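Local structure of L-lysine 6-monooxygenase (Pseudomonas syringae pv. tomato, 5CQF) at residues A[26-37]-A[77-87]; A[143-151]-A[386-394]. The protein probably hydroxylates the side-chain amine of L-lysine as an FAD- and NADPH-dependent flavoprotein monooxygenase, a step expected to feed siderophore biosynthesis. All coordinates share one frame; numbering follows the deposited sequence.

Contact 1 of 2, residues A[26-37]-A[77-87]; sequences IALACAFEDARE and LVTPRNPRSRF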
loop_
_atom_site.group_PDB
_atom_site.type_symbol
_atom_site.label_atom_id
_atom_site.label_comp_id
_atom_site.label_asym_id
_atom_site.label_seq_id
_atom_site.Cartn_x
_atom_site.Cartn_y
_atom_site.Cartn_z
ATOM N N ILE A 26 18.560 22.881 -16.893
ATOM C CA ILE A 26 17.569 22.463 -17.877
ATOM C C ILE A 26 16.227 23.076 -17.542
ATOM O O ILE A 26 15.492 23.553 -18.427
ATOM C CB ILE A 26 17.478 20.949 -17.931
ATOM C CG1 ILE A 26 18.712 20.395 -18.634
ATOM C CG2 ILE A 26 16.230 20.521 -18.668
ATOM C CD1 ILE A 26 18.997 18.961 -18.320
ATOM N N ALA A 27 15.926 23.083 -16.249
ATOM C CA ALA A 27 14.695 23.672 -15.769
ATOM C C ALA A 27 14.624 25.113 -16.143
ATOM O O ALA A 27 13.581 25.576 -16.510
ATOM C CB ALA A 27 14.589 23.541 -14.259
ATOM N N LEU A 28 15.739 25.835 -15.989
ATOM C CA LEU A 28 15.818 27.246 -16.374
ATOM C C LEU A 28 15.625 27.446 -17.854
ATOM O O LEU A 28 14.882 28.333 -18.247
ATOM C CB LEU A 28 17.165 27.832 -15.978
ATOM C CG LEU A 28 17.329 29.307 -16.241
ATOM C CD1 LEU A 28 16.415 30.151 -15.371
ATOM C CD2 LEU A 28 18.786 29.639 -16.006
ATOM N N ALA A 29 16.311 26.659 -18.674
ATOM C CA ALA A 29 16.076 26.708 -20.132
ATOM C C ALA A 29 14.637 26.434 -20.490
ATOM O O ALA A 29 14.101 27.073 -21.393
ATOM C CB ALA A 29 16.977 25.738 -20.870
ATOM N N CYS A 30 13.974 25.518 -19.765
ATOM C CA CYS A 30 12.567 25.266 -20.059
ATOM C C CYS A 30 11.720 26.511 -19.846
ATOM O O CYS A 30 10.794 26.739 -20.576
ATOM C CB CYS A 30 12.004 24.123 -19.228
ATOM S SG CYS A 30 12.636 22.504 -19.676
ATOM N N ALA A 31 12.010 27.315 -18.842
ATOM C CA ALA A 31 11.254 28.562 -18.650
ATOM C C ALA A 31 11.429 29.490 -19.839
ATOM O O ALA A 31 10.465 30.102 -20.292
ATOM C CB ALA A 31 11.671 29.285 -17.383
ATOM N N PHE A 32 12.653 29.597 -20.335
ATOM C CA PHE A 32 12.898 30.473 -21.483
ATOM C C PHE A 32 12.224 29.939 -22.723
ATOM O O PHE A 32 11.533 30.688 -23.422
ATOM C CB PHE A 32 14.390 30.696 -21.710
ATOM C CG PHE A 32 14.993 31.636 -20.717
ATOM C CD1 PHE A 32 14.719 32.983 -20.788
ATOM C CD2 PHE A 32 15.775 31.171 -19.683
ATOM C CE1 PHE A 32 15.235 33.856 -19.869
ATOM C CE2 PHE A 32 16.304 32.038 -18.750
ATOM C CZ PHE A 32 16.040 33.391 -18.848
ATOM N N GLU A 33 12.375 28.647 -22.977
ATOM C CA GLU A 33 11.699 28.064 -24.133
ATOM C C GLU A 33 10.180 28.162 -24.045
ATOM O O GLU A 33 9.559 28.512 -25.024
ATOM C CB GLU A 33 12.146 26.628 -24.383
ATOM C CG GLU A 33 13.619 26.513 -24.771
ATOM C CD GLU A 33 13.944 27.111 -26.148
ATOM O OE1 GLU A 33 13.090 27.004 -27.066
ATOM O OE2 GLU A 33 15.051 27.685 -26.309
ATOM N N ASP A 34 9.569 27.865 -22.896
ATOM C CA ASP A 34 8.119 28.088 -22.747
ATOM C C ASP A 34 7.750 29.493 -23.215
ATOM O O ASP A 34 6.786 29.682 -23.941
ATOM C CB ASP A 34 7.662 27.940 -21.292
ATOM C CG ASP A 34 7.524 26.471 -20.846
ATOM O OD1 ASP A 34 7.749 25.541 -21.668
ATOM O OD2 ASP A 34 7.192 26.258 -19.646
ATOM N N ALA A 35 8.533 30.471 -22.784
ATOM C CA ALA A 35 8.276 31.869 -23.089
ATOM C C ALA A 35 8.450 32.200 -24.592
ATOM O O ALA A 35 7.577 32.818 -25.204
ATOM C CB ALA A 35 9.167 32.743 -22.226
ATOM N N ARG A 36 9.564 31.747 -25.165
ATOM C CA ARG A 36 9.841 31.850 -26.602
ATOM C C ARG A 36 8.687 31.297 -27.443
ATOM O O ARG A 36 8.220 31.949 -28.389
ATOM C CB ARG A 36 11.136 31.090 -26.941
ATOM C CG ARG A 36 11.765 31.420 -28.293
ATOM C CD ARG A 36 12.484 30.219 -28.900
ATOM N NE ARG A 36 11.552 29.111 -29.163
ATOM C CZ ARG A 36 10.831 28.934 -30.280
ATOM N NH1 ARG A 36 10.909 29.779 -31.307
ATOM N NH2 ARG A 36 10.019 27.894 -30.381
ATOM N N GLU A 37 8.224 30.099 -27.096
ATOM C CA GLU A 37 7.189 29.421 -27.880
ATOM C C GLU A 37 5.827 30.096 -27.728
ATOM O O GLU A 37 4.977 29.997 -28.605
ATOM C CB GLU A 37 7.072 27.946 -27.490
ATOM C CG GLU A 37 6.316 27.105 -28.516
ATOM C CD GLU A 37 5.124 26.359 -27.944
ATOM O OE1 GLU A 37 4.771 25.313 -28.517
ATOM O OE2 GLU A 37 4.533 26.814 -26.947
ATOM N N LEU A 77 10.110 18.839 -13.946
ATOM C CA LEU A 77 10.965 20.016 -14.180
ATOM C C LEU A 77 10.231 21.258 -14.577
ATOM O O LEU A 77 10.874 22.311 -14.666
ATOM C CB LEU A 77 12.021 19.752 -15.261
ATOM C CG LEU A 77 13.184 18.889 -14.821
ATOM C CD1 LEU A 77 13.994 18.486 -16.035
ATOM C CD2 LEU A 77 14.078 19.571 -13.777
ATOM N N VAL A 78 8.926 21.169 -14.862
ATOM C CA VAL A 78 8.184 22.366 -15.364
ATOM C C VAL A 78 6.816 22.613 -14.812
ATOM O O VAL A 78 6.422 23.758 -14.672
ATOM C CB VAL A 78 8.043 22.359 -16.904
ATOM C CG1 VAL A 78 9.415 22.359 -17.523
ATOM C CG2 VAL A 78 7.246 21.153 -17.403
ATOM N N THR A 79 6.095 21.541 -14.522
ATOM C CA THR A 79 4.672 21.590 -14.215
ATOM C C THR A 79 4.345 22.470 -13.015
ATOM O O THR A 79 3.340 23.153 -13.048
ATOM C CB THR A 79 4.137 20.160 -14.012
ATOM O OG1 THR A 79 4.175 19.449 -15.245
ATOM C CG2 THR A 79 2.718 20.134 -13.434
ATOM N N PRO A 80 5.163 22.446 -11.926
ATOM C CA PRO A 80 4.742 23.271 -10.772
ATOM C C PRO A 80 4.791 24.741 -11.077
ATOM O O PRO A 80 4.097 25.521 -10.436
ATOM C CB PRO A 80 5.733 22.894 -9.647
ATOM C CG PRO A 80 6.343 21.616 -10.062
ATOM C CD PRO A 80 6.317 21.597 -11.589
ATOM N N ARG A 81 5.599 25.096 -12.065
ATOM C CA ARG A 81 5.707 26.461 -12.600
ATOM C C ARG A 81 4.709 26.691 -13.732
ATOM O O ARG A 81 4.060 27.734 -13.773
ATOM C CB ARG A 81 7.114 26.691 -13.149
ATOM C CG ARG A 81 7.268 28.015 -13.874
ATOM C CD ARG A 81 8.675 28.258 -14.403
ATOM N NE ARG A 81 9.094 27.197 -15.310
ATOM C CZ ARG A 81 8.696 27.057 -16.572
ATOM N NH1 ARG A 81 7.892 27.945 -17.147
ATOM N NH2 ARG A 81 9.130 26.016 -17.276
ATOM N N ASN A 82 4.595 25.723 -14.656
ATOM C CA ASN A 82 3.690 25.854 -15.819
ATOM C C ASN A 82 3.217 24.489 -16.350
ATOM O O ASN A 82 3.926 23.849 -17.092
ATOM C CB ASN A 82 4.412 26.617 -16.939
ATOM C CG ASN A 82 3.647 26.602 -18.231
ATOM O OD1 ASN A 82 2.428 26.517 -18.241
ATOM N ND2 ASN A 82 4.362 26.695 -19.334
ATOM N N PRO A 83 2.056 24.032 -15.927
ATOM C CA PRO A 83 1.574 22.735 -16.370
ATOM C C PRO A 83 1.349 22.616 -17.899
ATOM O O PRO A 83 1.271 21.520 -18.394
ATOM C CB PRO A 83 0.239 22.601 -15.643
ATOM C CG PRO A 83 0.401 23.446 -14.420
ATOM C CD PRO A 83 1.158 24.621 -14.922
ATOM N N ARG A 84 1.273 23.726 -18.623
ATOM C CA ARG A 84 1.030 23.699 -20.045
ATOM C C ARG A 84 2.316 23.584 -20.844
ATOM O O ARG A 84 2.285 23.471 -22.059
ATOM C CB ARG A 84 0.293 24.967 -20.458
ATOM C CG ARG A 84 -0.968 25.176 -19.658
ATOM C CD ARG A 84 -1.756 26.308 -20.243
ATOM N NE ARG A 84 -2.373 25.932 -21.521
ATOM C CZ ARG A 84 -2.986 26.794 -22.340
ATOM N NH1 ARG A 84 -3.079 28.074 -22.028
ATOM N NH2 ARG A 84 -3.509 26.372 -23.479
ATOM N N SER A 85 3.443 23.603 -20.165
ATOM C CA SER A 85 4.722 23.454 -20.826
ATOM C C SER A 85 4.754 22.205 -21.686
ATOM O O SER A 85 4.179 21.186 -21.332
ATOM C CB SER A 85 5.820 23.393 -19.781
ATOM O OG SER A 85 7.086 23.163 -20.355
ATOM N N ARG A 86 5.456 22.270 -22.809
ATOM C CA ARG A 86 5.583 21.096 -23.631
ATOM C C ARG A 86 6.600 20.088 -23.094
ATOM O O ARG A 86 6.704 18.986 -23.635
ATOM C CB ARG A 86 5.834 21.475 -25.091
ATOM C CG ARG A 86 7.227 21.911 -25.475
ATOM C CD ARG A 86 7.151 22.578 -26.847
ATOM N NE ARG A 86 8.459 22.967 -27.360
ATOM C CZ ARG A 86 9.079 24.119 -27.099
ATOM N NH1 ARG A 86 8.544 25.038 -26.293
ATOM N NH2 ARG A 86 10.269 24.343 -27.629
ATOM N N PHE A 87 7.258 20.426 -21.981
ATOM C CA PHE A 87 8.250 19.557 -21.327
ATOM C C PHE A 87 7.761 18.818 -20.077
ATOM O O PHE A 87 8.547 18.221 -19.358
ATOM C CB PHE A 87 9.473 20.386 -21.019
ATOM C CG PHE A 87 9.869 21.274 -22.163
ATOM C CD1 PHE A 87 10.353 20.716 -23.348
ATOM C CD2 PHE A 87 9.717 22.643 -22.081
ATOM C CE1 PHE A 87 10.711 21.516 -24.424
ATOM C CE2 PHE A 87 10.072 23.449 -23.144
ATOM C CZ PHE A 87 10.567 22.886 -24.319
HETATM O O HOH W 1 11.138 24.750 -15.549
HETATM O O HOH W 2 6.524 24.664 -23.968
#
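L77 meets helix 23-37, its two methyls dividing between I26 (CD1 to CG2, 4.0 Å) and the CB of A27. This helix follows the first strand of a Rossmann-type dinucleotide fold, where a glycine-rich turn probably receives FAD; small A27, C30 and A31 let the loop lie close. V78 presses CG1 onto the CB of C30 at 3.6 Å. R81 leaves the backbone extended and bends at chi3 (58°), laying one guanidinium face over the CA of A31 and pointing its end at D34. Both NH1 and NH2 donate to D34 OD2, each at 3.1 Å. A water also accepts from NH2 and donates to the carbonyls of A27 and L77. N82 brings ND2 to the same OD2 (2.9 Å) from well above the carboxylate plane, while its OD1 takes the backbone N-H of R84 in an Asx turn. S85 holds the other oxygen: OG donates to the syn lone pair of OD1 at 2.8 Å and accepts from F87 N in an ST turn. Four protein bonds and one from a water, which also accepts from R86 N and NH1, thus grip a buried carboxylate, which probably favours its ionised form. R86, extended from CG to NE, reaches across the helix end, NH1 beside the CB of E37 and NH2 in a long salt bridge with E33; the carboxylate of E37 itself pairs with R84 of the second subunit. F87 sets its ring against the helix, C30 SG lying 4.3 Å from the centroid and 35° off the ring normal.

Contact 2 of 2, residues A[143-151]-A[386-394]; sequences RNGRLQEVR and TQGACDVNI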
loop_
_atom_site.group_PDB
_atom_site.type_symbol
_atom_site.label_atom_id
_atom_site.label_comp_id
_atom_site.label_asym_id
_atom_site.label_seq_id
_atom_site.Cartn_x
_atom_site.Cartn_y
_atom_site.Cartn_z
ATOM N N ARG A 143 35.892 49.141 -14.927
ATOM C CA ARG A 143 35.947 50.190 -15.944
ATOM C C ARG A 143 36.073 51.594 -15.358
ATOM O O ARG A 143 36.988 52.345 -15.735
ATOM C CB ARG A 143 34.749 50.073 -16.907
ATOM C CG ARG A 143 34.886 48.955 -17.951
ATOM C CD ARG A 143 36.184 49.144 -18.730
ATOM N NE ARG A 143 36.554 48.096 -19.687
ATOM C CZ ARG A 143 37.655 47.341 -19.612
ATOM N NH1 ARG A 143 37.905 46.444 -20.566
ATOM N NH2 ARG A 143 38.514 47.465 -18.594
ATOM N N ASN A 144 35.171 51.938 -14.440
ATOM C CA ASN A 144 35.211 53.237 -13.768
ATOM C C ASN A 144 35.521 53.065 -12.288
ATOM O O ASN A 144 34.935 53.735 -11.446
ATOM C CB ASN A 144 33.866 53.961 -13.966
ATOM C CG ASN A 144 33.970 55.480 -13.816
ATOM O OD1 ASN A 144 34.966 56.021 -13.312
ATOM N ND2 ASN A 144 32.926 56.177 -14.259
ATOM N N GLY A 145 36.443 52.161 -11.970
ATOM C CA GLY A 145 36.683 51.771 -10.576
ATOM C C GLY A 145 35.550 50.952 -9.958
ATOM O O GLY A 145 35.513 50.759 -8.736
ATOM N N ARG A 146 34.633 50.467 -10.799
ATOM C CA ARG A 146 33.487 49.663 -10.358
ATOM C C ARG A 146 33.297 48.489 -11.339
ATOM O O ARG A 146 33.580 48.625 -12.539
ATOM C CB ARG A 146 32.216 50.532 -10.263
ATOM C CG ARG A 146 32.277 51.639 -9.203
ATOM C CD ARG A 146 30.928 52.328 -8.955
ATOM N NE ARG A 146 30.034 51.558 -8.073
ATOM C CZ ARG A 146 28.739 51.818 -7.854
ATOM N NH1 ARG A 146 28.133 52.842 -8.448
ATOM N NH2 ARG A 146 28.039 51.038 -7.033
ATOM N N LEU A 147 32.852 47.341 -10.822
ATOM C CA LEU A 147 32.706 46.123 -11.640
ATOM C C LEU A 147 31.501 46.211 -12.589
ATOM O O LEU A 147 30.364 46.347 -12.128
ATOM C CB LEU A 147 32.566 44.888 -10.735
ATOM C CG LEU A 147 32.267 43.517 -11.373
ATOM C CD1 LEU A 147 33.508 42.709 -11.723
ATOM C CD2 LEU A 147 31.377 42.733 -10.424
ATOM N N GLN A 148 31.757 46.112 -13.898
ATOM C CA GLN A 148 30.718 46.251 -14.940
ATOM C C GLN A 148 30.379 44.954 -15.711
ATOM O O GLN A 148 29.299 44.854 -16.256
ATOM C CB GLN A 148 31.123 47.315 -15.981
ATOM C CG GLN A 148 31.459 48.709 -15.441
ATOM C CD GLN A 148 30.251 49.550 -15.022
ATOM O OE1 GLN A 148 29.123 49.343 -15.491
ATOM N NE2 GLN A 148 30.493 50.527 -14.132
ATOM N N GLU A 149 31.323 44.012 -15.796
ATOM C CA GLU A 149 31.151 42.737 -16.515
ATOM C C GLU A 149 31.988 41.638 -15.854
ATOM O O GLU A 149 32.802 41.927 -14.974
ATOM C CB GLU A 149 31.592 42.873 -17.970
ATOM C CG GLU A 149 30.492 43.283 -18.942
ATOM C CD GLU A 149 30.958 43.285 -20.397
ATOM O OE1 GLU A 149 32.127 43.672 -20.651
ATOM O OE2 GLU A 149 30.150 42.894 -21.281
ATOM N N VAL A 150 31.775 40.384 -16.264
ATOM C CA VAL A 150 32.668 39.286 -15.885
ATOM C C VAL A 150 33.008 38.508 -17.113
ATOM O O VAL A 150 32.248 38.489 -18.065
ATOM C CB VAL A 150 32.071 38.312 -14.828
ATOM C CG1 VAL A 150 31.895 39.012 -13.493
ATOM C CG2 VAL A 150 30.756 37.694 -15.283
ATOM N N ARG A 151 34.153 37.857 -17.092
ATOM C CA ARG A 151 34.591 37.102 -18.240
ATOM C C ARG A 151 34.705 35.699 -17.770
ATOM O O ARG A 151 35.567 35.376 -16.969
ATOM C CB ARG A 151 35.951 37.588 -18.756
ATOM C CG ARG A 151 35.910 38.938 -19.457
ATOM C CD ARG A 151 37.305 39.550 -19.613
ATOM N NE ARG A 151 37.331 40.665 -20.574
ATOM C CZ ARG A 151 37.805 41.895 -20.329
ATOM N NH1 ARG A 151 37.762 42.811 -21.298
ATOM N NH2 ARG A 151 38.322 42.228 -19.139
ATOM N N THR A 386 25.828 42.257 -3.915
ATOM C CA THR A 386 27.108 42.793 -4.344
ATOM C C THR A 386 27.343 44.119 -3.675
ATOM O O THR A 386 26.463 44.660 -3.022
ATOM C CB THR A 386 27.172 43.018 -5.881
ATOM O OG1 THR A 386 26.198 43.987 -6.268
ATOM C CG2 THR A 386 26.938 41.717 -6.638
ATOM N N GLN A 387 28.547 44.633 -3.871
ATOM C CA GLN A 387 28.940 45.952 -3.398
ATOM C C GLN A 387 29.810 46.553 -4.490
ATOM O O GLN A 387 30.551 45.828 -5.162
ATOM C CB GLN A 387 29.716 45.842 -2.084
ATOM C CG GLN A 387 30.942 44.939 -2.163
ATOM C CD GLN A 387 31.341 44.353 -0.820
ATOM O OE1 GLN A 387 30.625 44.497 0.175
ATOM N NE2 GLN A 387 32.492 43.679 -0.785
ATOM N N GLY A 388 29.691 47.864 -4.687
ATOM C CA GLY A 388 30.495 48.583 -5.678
ATOM C C GLY A 388 30.430 47.993 -7.077
ATOM O O GLY A 388 31.434 47.988 -7.801
ATOM N N ALA A 389 29.246 47.500 -7.447
ATOM C CA ALA A 389 29.008 46.859 -8.743
ATOM C C ALA A 389 27.933 47.633 -9.507
ATOM O O ALA A 389 26.934 48.058 -8.927
ATOM C CB ALA A 389 28.585 45.409 -8.544
ATOM N N CYS A 390 28.155 47.820 -10.806
ATOM C CA CYS A 390 27.237 48.570 -11.680
ATOM C C CYS A 390 26.564 47.585 -12.624
ATOM O O CYS A 390 27.200 47.097 -13.564
ATOM C CB CYS A 390 27.989 49.626 -12.522
ATOM S SG CYS A 390 28.189 51.303 -11.852
ATOM N N ASP A 391 25.290 47.290 -12.365
ATOM C CA ASP A 391 24.461 46.438 -13.242
ATOM C C ASP A 391 24.823 44.939 -13.273
ATOM O O ASP A 391 24.257 44.214 -14.092
ATOM C CB ASP A 391 24.457 46.965 -14.701
ATOM C CG ASP A 391 23.654 48.236 -14.874
ATOM O OD1 ASP A 391 22.465 48.237 -14.493
ATOM O OD2 ASP A 391 24.201 49.221 -15.423
ATOM N N VAL A 392 25.735 44.464 -12.415
ATOM C CA VAL A 392 26.150 43.043 -12.456
ATOM C C VAL A 392 25.405 42.184 -11.425
ATOM O O VAL A 392 25.436 42.448 -10.218
ATOM C CB VAL A 392 27.676 42.842 -12.309
ATOM C CG1 VAL A 392 28.048 41.364 -12.370
ATOM C CG2 VAL A 392 28.399 43.587 -13.408
ATOM N N ASN A 393 24.746 41.144 -11.931
ATOM C CA ASN A 393 23.952 40.267 -11.106
ATOM C C ASN A 393 24.399 38.840 -11.194
ATOM O O ASN A 393 24.789 38.337 -12.254
ATOM C CB ASN A 393 22.498 40.369 -11.503
ATOM C CG ASN A 393 22.014 41.796 -11.516
ATOM O OD1 ASN A 393 21.707 42.356 -10.471
ATOM N ND2 ASN A 393 21.956 42.397 -12.703
ATOM N N ILE A 394 24.334 38.192 -10.041
ATOM C CA ILE A 394 24.695 36.797 -9.923
ATOM C C ILE A 394 23.632 36.098 -9.095
ATOM O O ILE A 394 23.110 36.672 -8.131
ATOM C CB ILE A 394 26.078 36.625 -9.270
ATOM C CG1 ILE A 394 27.153 37.451 -10.016
ATOM C CG2 ILE A 394 26.480 35.155 -9.252
ATOM C CD1 ILE A 394 28.388 37.719 -9.200
#
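L147 and A389 face each other as a single backbone bridge, their CA atoms 4.8 Å apart. C390 N donates to L147 O at 3.0 Å in a nearly straight bond (167°), whereas the partner bond, from L147 N to G388 O, is weak at 3.4 Å. One residue thus gives and takes on neighbouring peptides, the pattern of a parallel bridge. Side chains close in around it. V392 sets CG2 against the carbonyl of Q148, a tight 3.2 Å from its O, and CG1 against L147 CD2 at 4.1 Å; the two aliphatic chains meet at about a right angle. L147 reaches this place with CG anti to its backbone N (chi1 174°), and its branched apolar end fills a buried position between V392, P140 and W367. The 143-151 segment contains the turn between strands 137-142 and 147-154 of a three-stranded antiparallel meander, as inserted in FAD-binding Rossmann folds of this class; the other segment enters strand 393-396, an edge strand of the five-stranded parallel sheet, next to strand 163-166. C390 is the small residue over which two polar chains fold. Q148 starts away from the other segment but turns back at chi2 (-76°), bringing NE2 and OE1 almost equally close to C390 CB, with NE2 also near SG; OE1 has a weak hydrogen bond to R162. R146 bends at chi3 so that C390 SG lies over one guanidinium face, 3.7 Å from NH1, while G388 CA sits at the edge. G388 has a positive phi, which glycine takes easily. Farther out, G145 takes a positive phi in the hairpin turn, and backbone bonds of Q148 with V141 and of V150 with T161 hold strand 147-154 between its neighbours. N393 is tied to N163 and R383.

The two contacts lie with centres about 30 Å apart and nearest atoms about 11 Å apart, without touching. Both belong to the same Rossmann-type unit, probably the FAD-binding one. Contact 1 involves helix 23-37, which follows strand 16-19 in its parallel sheet; contact 2 leads into strand 393-396, at one edge of that sheet, and joins it to the antiparallel meander. Along the chain contact 1 closes first. The 234 residues between the segments of contact 2 include a second parallel sheet, probably the NADPH-binding part, so this contact brings the chain back to its first unit. Contact 1 borders the second subunit, whereas no other chain touches contact 2.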